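Local structure of reticulocyte-binding protein 2a (Plasmodium vivax, 4Z8N) at residues A[142-148]-A[240-246]; A[133-138]-A[250-254]. The protein probably helps the malaria parasite invade reticulocytes by attaching to the red-cell surface, this chain being its largely helical erythrocyte-binding domain. All coordinates share one frame; numbering follows the deposited sequence.

Contact 1: residues A[142-148]-A[240-246]; sequences CTDACET and IPPQVPL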
loop_
_atom_site.group_PDB
_atom_site.type_symbol
_atom_site.label_atom_id
_atom_site.label_comp_id
_atom_site.label_asym_id
_atom_site.label_seq_id
_atom_site.Cartn_x
_atom_site.Cartn_y
_atom_site.Cartn_z
ATOM N N CYS A 142 1.290 -12.377 35.656
ATOM C CA CYS A 142 -0.085 -12.435 36.144
ATOM C C CYS A 142 -0.860 -13.505 35.370
ATOM O O CYS A 142 -0.566 -13.765 34.206
ATOM C CB CYS A 142 -0.770 -11.072 36.019
ATOM S SG CYS A 142 -1.214 -10.606 34.332
ATOM N N THR A 143 -1.844 -14.125 36.016
ATOM C CA THR A 143 -2.548 -15.264 35.423
ATOM C C THR A 143 -4.026 -14.963 35.154
ATOM O O THR A 143 -4.517 -15.165 34.041
ATOM C CB THR A 143 -2.430 -16.519 36.331
ATOM O OG1 THR A 143 -1.227 -17.229 36.012
ATOM C CG2 THR A 143 -3.613 -17.460 36.125
ATOM N N ASP A 144 -4.728 -14.482 36.177
ATOM C CA ASP A 144 -6.154 -14.195 36.078
ATOM C C ASP A 144 -6.327 -12.731 36.494
ATOM O O ASP A 144 -7.276 -12.056 36.099
ATOM C CB ASP A 144 -6.952 -15.181 36.958
ATOM C CG ASP A 144 -8.469 -14.927 36.967
ATOM O OD1 ASP A 144 -8.942 -13.789 36.786
ATOM O OD2 ASP A 144 -9.213 -15.917 37.136
ATOM N N ALA A 145 -5.355 -12.231 37.248
ATOM C CA ALA A 145 -5.443 -10.897 37.834
ATOM C C ALA A 145 -4.757 -9.803 37.011
ATOM O O ALA A 145 -4.445 -8.741 37.546
ATOM C CB ALA A 145 -4.860 -10.925 39.238
ATOM N N CYS A 146 -4.541 -10.053 35.720
ATOM C CA CYS A 146 -3.775 -9.139 34.863
ATOM C C CYS A 146 -4.316 -7.707 34.827
ATOM O O CYS A 146 -5.496 -7.482 34.557
ATOM C CB CYS A 146 -3.714 -9.688 33.436
ATOM S SG CYS A 146 -2.848 -11.263 33.282
ATOM N N GLU A 147 -3.436 -6.744 35.094
ATOM C CA GLU A 147 -3.803 -5.330 35.091
ATOM C C GLU A 147 -3.707 -4.752 33.681
ATOM O O GLU A 147 -2.896 -5.200 32.870
ATOM C CB GLU A 147 -2.911 -4.545 36.056
ATOM C CG GLU A 147 -3.496 -3.221 36.524
ATOM C CD GLU A 147 -2.696 -2.604 37.660
ATOM O OE1 GLU A 147 -1.595 -3.112 37.956
ATOM O OE2 GLU A 147 -3.171 -1.616 38.258
ATOM N N THR A 148 -4.530 -3.747 33.398
ATOM C CA THR A 148 -4.672 -3.231 32.042
ATOM C C THR A 148 -3.875 -1.951 31.785
ATOM O O THR A 148 -4.226 -1.167 30.903
ATOM C CB THR A 148 -6.152 -2.959 31.717
ATOM O OG1 THR A 148 -6.656 -1.944 32.595
ATOM C CG2 THR A 148 -6.975 -4.226 31.893
ATOM N N ILE A 240 -13.339 -0.988 29.677
ATOM C CA ILE A 240 -12.593 -2.161 30.100
ATOM C C ILE A 240 -12.454 -2.121 31.620
ATOM O O ILE A 240 -12.310 -1.048 32.210
ATOM C CB ILE A 240 -11.200 -2.237 29.406
ATOM C CG1 ILE A 240 -10.927 -3.652 28.889
ATOM C CG2 ILE A 240 -10.073 -1.757 30.320
ATOM C CD1 ILE A 240 -11.901 -4.109 27.823
ATOM N N PRO A 241 -12.551 -3.290 32.269
ATOM C CA PRO A 241 -12.333 -3.331 33.716
ATOM C C PRO A 241 -10.855 -3.172 34.046
ATOM O O PRO A 241 -10.013 -3.536 33.225
ATOM C CB PRO A 241 -12.846 -4.719 34.111
ATOM C CG PRO A 241 -12.712 -5.534 32.876
ATOM C CD PRO A 241 -12.968 -4.596 31.732
ATOM N N PRO A 242 -10.541 -2.625 35.230
ATOM C CA PRO A 242 -9.150 -2.461 35.667
ATOM C C PRO A 242 -8.397 -3.790 35.712
ATOM O O PRO A 242 -7.168 -3.806 35.624
ATOM C CB PRO A 242 -9.293 -1.866 37.072
ATOM C CG PRO A 242 -10.630 -1.200 37.067
ATOM C CD PRO A 242 -11.497 -2.065 36.202
ATOM N N GLN A 243 -9.138 -4.887 35.845
ATOM C CA GLN A 243 -8.554 -6.222 35.894
ATOM C C GLN A 243 -9.212 -7.155 34.875
ATOM O O GLN A 243 -10.437 -7.240 34.803
ATOM C CB GLN A 243 -8.691 -6.813 37.301
ATOM C CG GLN A 243 -8.270 -5.882 38.432
ATOM C CD GLN A 243 -6.784 -5.943 38.728
ATOM O OE1 GLN A 243 -5.970 -6.199 37.842
ATOM N NE2 GLN A 243 -6.424 -5.712 39.987
ATOM N N VAL A 244 -8.392 -7.844 34.086
ATOM C CA VAL A 244 -8.884 -8.849 33.146
ATOM C C VAL A 244 -8.025 -10.109 33.233
ATOM O O VAL A 244 -6.882 -10.049 33.687
ATOM C CB VAL A 244 -8.886 -8.333 31.682
ATOM C CG1 VAL A 244 -9.766 -7.102 31.539
ATOM C CG2 VAL A 244 -7.469 -8.042 31.212
ATOM N N PRO A 245 -8.577 -11.261 32.822
ATOM C CA PRO A 245 -7.751 -12.470 32.734
ATOM C C PRO A 245 -6.745 -12.374 31.588
ATOM O O PRO A 245 -6.951 -11.582 30.667
ATOM C CB PRO A 245 -8.776 -13.582 32.484
ATOM C CG PRO A 245 -9.950 -12.886 31.880
ATOM C CD PRO A 245 -9.996 -11.540 32.538
ATOM N N LEU A 246 -5.682 -13.171 31.648
ATOM C CA LEU A 246 -4.598 -13.091 30.671
ATOM C C LEU A 246 -5.052 -13.395 29.246
ATOM O O LEU A 246 -4.629 -12.727 28.302
ATOM C CB LEU A 246 -3.461 -14.040 31.059
ATOM C CG LEU A 246 -2.275 -14.078 30.090
ATOM C CD1 LEU A 246 -1.661 -12.694 29.930
ATOM C CD2 LEU A 246 -1.229 -15.081 30.550
#
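The carboxylate of Glu147 and the carboxamide of Gln243, the flat ends of two exposed side chains that cross at a slant, have planes 40° apart and do not stack; the two residues meet through their backbones, as a single antiparallel beta bridge. Two bonds flank this non-hydrogen-bonded pair. Val244 N donates to Cys146 O at 3.0 Å, nearly straight at the hydrogen (170°), and Thr148 N makes a weak bond of 3.5 Å to Pro242 O. A further weak link, 3.3 Å from Leu246 N to Thr143 O, lies beyond the bridge. Pro245, which lacks an N-H, adds a CA-H...O contact instead, its CA 3.4 Å from Asp144 O.

The side chains add mostly apolar touches. Cys146 SG, turned beside its own backbone N (chi1 -63°), closes a five-residue disulfide ring with Cys142 SG at 2.0 Å. The same sulfur rests on Leu246 CB at 3.6 Å, with the CD1 branch also close. Thr148 uses its methyl: CG2 packs against a carbonyl oxygen, Pro241 O, at 3.4 Å and on Val244 CG2 at 3.9 Å. Leu249 of helix 246-297 touches the side chains of Cys146 and Val244.

Thr148 and Pro245 each occupy the N-cap position of a following helix, 149-162 and 246-297, although the Thr148 side chain makes no capping bond. The arrangement is thus a pair of interhelical connections joined by one isolated beta bridge, with a small disulfide loop at its edge, at one end of the elongated helical Rh5 coiled-coil domain.

Contact 2: residues A[133-138]-A[250-254]; sequences IYSILN and KKLYF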
loop_
_atom_site.group_PDB
_atom_site.type_symbol
_atom_site.label_atom_id
_atom_site.label_comp_id
_atom_site.label_asym_id
_atom_site.label_seq_id
_atom_site.Cartn_x
_atom_site.Cartn_y
_atom_site.Cartn_z
ATOM N N ILE A 133 3.732 -16.215 19.170
ATOM C CA ILE A 133 3.592 -15.040 20.024
ATOM C C ILE A 133 2.636 -15.310 21.186
ATOM O O ILE A 133 2.886 -14.884 22.315
ATOM C CB ILE A 133 3.094 -13.816 19.222
ATOM C CG1 ILE A 133 4.077 -13.476 18.099
ATOM C CG2 ILE A 133 2.911 -12.609 20.132
ATOM C CD1 ILE A 133 3.730 -12.210 17.340
ATOM N N TYR A 134 1.553 -16.030 20.905
ATOM C CA TYR A 134 0.554 -16.356 21.922
ATOM C C TYR A 134 1.156 -17.090 23.118
ATOM O O TYR A 134 0.796 -16.821 24.264
ATOM C CB TYR A 134 -0.570 -17.202 21.318
ATOM C CG TYR A 134 -1.638 -16.404 20.603
ATOM C CD1 TYR A 134 -1.478 -16.024 19.276
ATOM C CD2 TYR A 134 -2.810 -16.038 21.254
ATOM C CE1 TYR A 134 -2.453 -15.298 18.618
ATOM C CE2 TYR A 134 -3.791 -15.313 20.605
ATOM C CZ TYR A 134 -3.607 -14.946 19.286
ATOM O OH TYR A 134 -4.578 -14.223 18.633
ATOM N N SER A 135 2.068 -18.018 22.850
ATOM C CA SER A 135 2.690 -18.796 23.917
ATOM C C SER A 135 3.785 -17.999 24.621
ATOM O O SER A 135 4.075 -18.235 25.792
ATOM C CB SER A 135 3.262 -20.106 23.367
ATOM O OG SER A 135 4.362 -19.863 22.508
ATOM N N ILE A 136 4.389 -17.058 23.904
ATOM C CA ILE A 136 5.425 -16.209 24.481
ATOM C C ILE A 136 4.832 -15.304 25.556
ATOM O O ILE A 136 5.467 -15.029 26.576
ATOM C CB ILE A 136 6.124 -15.359 23.399
ATOM C CG1 ILE A 136 6.932 -16.258 22.463
ATOM C CG2 ILE A 136 7.041 -14.317 24.023
ATOM C CD1 ILE A 136 7.707 -15.497 21.414
ATOM N N LEU A 137 3.595 -14.866 25.338
ATOM C CA LEU A 137 2.920 -13.996 26.293
ATOM C C LEU A 137 2.401 -14.758 27.512
ATOM O O LEU A 137 1.748 -14.176 28.378
ATOM C CB LEU A 137 1.771 -13.249 25.612
ATOM C CG LEU A 137 2.030 -11.756 25.389
ATOM C CD1 LEU A 137 3.289 -11.545 24.563
ATOM C CD2 LEU A 137 0.832 -11.088 24.729
ATOM N N ASN A 138 2.689 -16.055 27.581
ATOM C CA ASN A 138 2.450 -16.809 28.805
ATOM C C ASN A 138 3.467 -16.406 29.867
ATOM O O ASN A 138 3.292 -16.690 31.051
ATOM C CB ASN A 138 2.520 -18.320 28.557
ATOM C CG ASN A 138 1.334 -18.844 27.765
ATOM O OD1 ASN A 138 0.241 -18.278 27.808
ATOM N ND2 ASN A 138 1.544 -19.942 27.047
ATOM N N LYS A 250 -4.264 -10.844 26.101
ATOM C CA LYS A 250 -3.549 -11.143 24.864
ATOM C C LYS A 250 -4.312 -10.630 23.651
ATOM O O LYS A 250 -3.731 -10.031 22.745
ATOM C CB LYS A 250 -3.308 -12.649 24.725
ATOM C CG LYS A 250 -2.335 -13.228 25.734
ATOM C CD LYS A 250 -1.703 -14.502 25.199
ATOM C CE LYS A 250 -1.984 -15.689 26.100
ATOM N NZ LYS A 250 -1.290 -16.920 25.627
ATOM N N LYS A 251 -5.619 -10.868 23.643
ATOM C CA LYS A 251 -6.466 -10.454 22.532
ATOM C C LYS A 251 -6.593 -8.935 22.471
ATOM O O LYS A 251 -6.605 -8.352 21.387
ATOM C CB LYS A 251 -7.846 -11.103 22.638
ATOM C CG LYS A 251 -8.580 -11.202 21.318
ATOM C CD LYS A 251 -10.073 -11.337 21.523
ATOM C CE LYS A 251 -10.803 -11.249 20.205
ATOM N NZ LYS A 251 -10.076 -11.989 19.131
ATOM N N LEU A 252 -6.681 -8.296 23.635
ATOM C CA LEU A 252 -6.716 -6.839 23.701
ATOM C C LEU A 252 -5.425 -6.259 23.132
ATOM O O LEU A 252 -5.452 -5.309 22.346
ATOM C CB LEU A 252 -6.930 -6.362 25.141
ATOM C CG LEU A 252 -8.375 -6.295 25.639
ATOM C CD1 LEU A 252 -8.428 -5.771 27.064
ATOM C CD2 LEU A 252 -9.223 -5.426 24.720
ATOM N N TYR A 253 -4.298 -6.845 23.530
ATOM C CA TYR A 253 -2.995 -6.449 23.008
ATOM C C TYR A 253 -2.941 -6.618 21.492
ATOM O O TYR A 253 -2.592 -5.691 20.762
ATOM C CB TYR A 253 -1.872 -7.275 23.645
ATOM C CG TYR A 253 -1.472 -6.882 25.054
ATOM C CD1 TYR A 253 -2.269 -6.046 25.827
ATOM C CD2 TYR A 253 -0.284 -7.350 25.606
ATOM C CE1 TYR A 253 -1.892 -5.692 27.116
ATOM C CE2 TYR A 253 0.099 -7.003 26.890
ATOM C CZ TYR A 253 -0.706 -6.175 27.641
ATOM O OH TYR A 253 -0.317 -5.833 28.917
ATOM N N PHE A 254 -3.296 -7.813 21.032
ATOM C CA PHE A 254 -3.144 -8.181 19.630
ATOM C C PHE A 254 -4.092 -7.403 18.722
ATOM O O PHE A 254 -3.712 -6.996 17.627
ATOM C CB PHE A 254 -3.361 -9.686 19.450
ATOM C CG PHE A 254 -2.322 -10.539 20.131
ATOM C CD1 PHE A 254 -1.127 -9.989 20.573
ATOM C CD2 PHE A 254 -2.541 -11.892 20.328
ATOM C CE1 PHE A 254 -0.173 -10.772 21.199
ATOM C CE2 PHE A 254 -1.591 -12.682 20.954
ATOM C CZ PHE A 254 -0.406 -12.120 21.389
#
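The last turn of helix 119-136 and the residues just after it approach helix 246-297 most closely at Leu137 and Lys250, whose CA atoms are 7.2 Å apart, a separation bridged by large side chains. Phe254 and Tyr134 form a T-shaped pair: the edge of Phe254 points into the face of Tyr134, with ring centroids 4.6 Å apart and planes at 75°. Phe254 CE2 stands over the centre of the tyrosine ring, 3.3 Å above its plane. Ile133 CG2 and Leu137 CD2 approach the Phe254 ring obliquely, the first 3.6 Å from CZ and the second 3.7 Å from CE1. Lys250 O, which accepts the Phe254 N-H, lies over one face of that ring, offset toward the rim.

Lys250 runs alongside Leu137 toward helix 119-136. Its CD lies 3.7 Å from Leu137 CB, and a bend at chi3 (-121°) steers the ammonium to two oxygens. NZ bonds to Tyr134 O, modelled very short at 2.5 Å, so its exact length is doubtful, and to Asn138 OD1 at 3.0 Å, approaching 44° out of the amide's carbonyl plane. Asn138 N bonds to Ser135 O and not to Tyr134 O, its i-4 carbonyl, and the lysine ammonium bonds to that oxygen; here the helix dipole would probably favour a positive charge.

Leu137 CD2 also brushes the Tyr253 ring, whose hydroxyl is hydrogen-bonded to His41. From helix 26-37, Phe31 packs on Ile133, while Tyr30 and Ile34 pack on Phe254. The result is helix-helix packing around an edge-to-face aromatic pair, with a lysine of helix 246-297 bonded to a carbonyl at the C-terminal end of helix 119-136, within the helical erythrocyte-binding domain.

Contacts 1 and 2 involve the same two chain regions at successive levels: helix 119-136 runs out at 133-138 into the loop bearing 142-148, and the loop 240-246 leads into the helix holding 250-254. Their centres are 13 Å apart, and they touch directly, through Ile240 CG1 and Leu252 CD1 at 3.8 Å and through Leu246 CD2 and Leu137 O, also at 3.8 Å. The centre of contact 1 is about 36 Å from the chain centre, that of contact 2 about 27 Å. Both lie away from Glu120, a calcium ligand in a structure of this protein, with no calcium bound to this chain here; a PEG molecule, probably from the crystallisation liquor, comes within about 3 Å of the Glu147 side chain.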